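PDB 2F7L: Phosphoglucosamine/phosphogalactosamine mutase from Sulfolobus tokodaii, which interconverts the 6-phosphates and 1-phosphates of glucosamine and galactosamine, using magnesium, on the way to UDP-N-acetylglucosamine and UDP-N-acetylgalactosamine. Local coordinates for residues K28-G31 against T32-K36. Residues are numbered along the deposited sequence; the frame is centred on the assembly and turned at random.
Sequences KAIG and TFFGK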
loop_
_atom_site.group_PDB
_atom_site.type_symbol
_atom_site.label_atom_id
_atom_site.label_comp_id
_atom_site.label_asym_id
_atom_site.label_seq_id
_atom_site.Cartn_x
_atom_site.Cartn_y
_atom_site.Cartn_z
ATOM N N LYS A 28 13.745 -17.799 12.710
ATOM C CA LYS A 28 13.639 -18.605 13.921
ATOM C C LYS A 28 12.811 -17.754 14.886
ATOM O O LYS A 28 12.014 -18.267 15.683
ATOM C CB LYS A 28 15.009 -18.835 14.568
ATOM C CG LYS A 28 16.169 -19.126 13.651
ATOM C CD LYS A 28 16.422 -20.600 13.521
ATOM C CE LYS A 28 17.899 -20.899 13.641
ATOM N NZ LYS A 28 18.394 -20.840 15.036
ATOM N N ALA A 29 13.034 -16.444 14.817
ATOM C CA ALA A 29 12.326 -15.504 15.671
ATOM C C ALA A 29 10.850 -15.489 15.302
ATOM O O ALA A 29 9.997 -15.634 16.169
ATOM C CB ALA A 29 12.929 -14.101 15.529
ATOM N N ILE A 30 10.557 -15.330 14.011
ATOM C CA ILE A 30 9.177 -15.301 13.545
ATOM C C ILE A 30 8.507 -16.616 13.885
ATOM O O ILE A 30 7.368 -16.641 14.348
ATOM C CB ILE A 30 9.090 -15.063 12.019
ATOM C CG1 ILE A 30 9.549 -13.635 11.690
ATOM C CG2 ILE A 30 7.650 -15.256 11.536
ATOM C CD1 ILE A 30 9.859 -13.395 10.204
ATOM N N GLY A 31 9.229 -17.709 13.676
ATOM C CA GLY A 31 8.679 -19.009 13.966
ATOM C C GLY A 31 8.455 -19.206 15.452
ATOM O O GLY A 31 7.430 -19.767 15.879
ATOM N N THR A 32 9.411 -18.758 16.254
ATOM C CA THR A 32 9.264 -18.907 17.676
ATOM C C THR A 32 8.064 -18.074 18.122
ATOM O O THR A 32 7.311 -18.474 19.009
ATOM C CB THR A 32 10.522 -18.447 18.406
ATOM O OG1 THR A 32 11.604 -19.335 18.094
ATOM C CG2 THR A 32 10.282 -18.433 19.887
ATOM N N PHE A 33 7.882 -16.921 17.490
ATOM C CA PHE A 33 6.782 -16.018 17.794
ATOM C C PHE A 33 5.392 -16.621 17.538
ATOM O O PHE A 33 4.452 -16.404 18.300
ATOM C CB PHE A 33 6.944 -14.764 16.955
ATOM C CG PHE A 33 5.730 -13.900 16.925
ATOM C CD1 PHE A 33 5.416 -13.084 18.005
ATOM C CD2 PHE A 33 4.906 -13.878 15.794
ATOM C CE1 PHE A 33 4.305 -12.251 17.967
ATOM C CE2 PHE A 33 3.780 -13.041 15.746
ATOM C CZ PHE A 33 3.483 -12.228 16.835
ATOM N N PHE A 34 5.263 -17.359 16.441
ATOM C CA PHE A 34 3.991 -17.989 16.092
ATOM C C PHE A 34 3.776 -19.270 16.903
ATOM O O PHE A 34 2.646 -19.697 17.092
ATOM C CB PHE A 34 3.943 -18.328 14.594
ATOM C CG PHE A 34 3.623 -17.165 13.701
ATOM C CD1 PHE A 34 2.392 -16.534 13.771
ATOM C CD2 PHE A 34 4.541 -16.743 12.727
ATOM C CE1 PHE A 34 2.055 -15.499 12.884
ATOM C CE2 PHE A 34 4.226 -15.703 11.827
ATOM C CZ PHE A 34 2.970 -15.080 11.908
ATOM N N GLY A 35 4.850 -19.892 17.362
ATOM C CA GLY A 35 4.696 -21.102 18.144
ATOM C C GLY A 35 4.850 -22.398 17.375
ATOM O O GLY A 35 4.770 -22.426 16.140
ATOM N N LYS A 36 5.078 -23.484 18.107
ATOM C CA LYS A 36 5.252 -24.801 17.496
ATOM C C LYS A 36 3.932 -25.279 16.916
ATOM O O LYS A 36 2.882 -25.012 17.486
ATOM C CB LYS A 36 5.747 -25.809 18.535
ATOM C CG LYS A 36 7.078 -25.466 19.158
ATOM C CD LYS A 36 7.386 -26.417 20.297
ATOM C CE LYS A 36 8.771 -26.164 20.882
ATOM N NZ LYS A 36 9.279 -27.345 21.665
#
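Thr32 grips the carbonyl of Lys28, one turn back in helix 20-34, with two donors. Its backbone N gives the regular helix bond to Lys28 O, 2.7 Å long. Its hydroxyl gives a second, with OG1 2.7 Å from Lys28 O. The two donors come from opposite faces of the carbonyl plane, each tilted about 30° out of it. A chi1 of -67° makes this possible, because it sets OG1 beside the backbone N. OG1 also bonds to Asn134 N, so the hydroxyl ties this turn to the chain beyond helix 118-130. An alanine here would probably take the hydroxyl bond from the Lys28 carbonyl, leaving it the backbone N-H of the two, and leave Asn134 N without its bond to OG1.

The Phe34 side chain can be followed outward past the Ile30 carbonyl. Phe34 CB lies 3.8 Å from Ile30 O. CG stays equally near that oxygen, and Phe34 CD2 comes closest to Ile30 O, obliquely, at 3.3 Å. Phe34 CE2 then moves on to the methyl CG2 of Ile30, at 3.5 Å. Ile30 and Phe34 run alongside each other in the same direction. On one face of the Phe34 ring, CD2 of Phe33 sits over the centre, 4.0 Å above the plane. Phe33 leans on Ile124 of helix 118-130, while Ile30 reaches Ile106 and Val108 of strand 103-109.

The last helical bond runs from Gly35 N to Gly31 O, at 3.0 Å. Gly35 then leaves the helix with a positive phi of 97°. Glycine adopts this backbone shape easily, whereas a beta carbon would probably press on the carbonyl oxygen of Phe34. This is the C-terminal end of a helix packed on the domain I sheet. The carbonyls of Lys28 to Gly31 each take a backbone N-H from four residues on, Gly35 O turns to Ser38 OG, and the apolar groups meet the strand and the neighbouring helix.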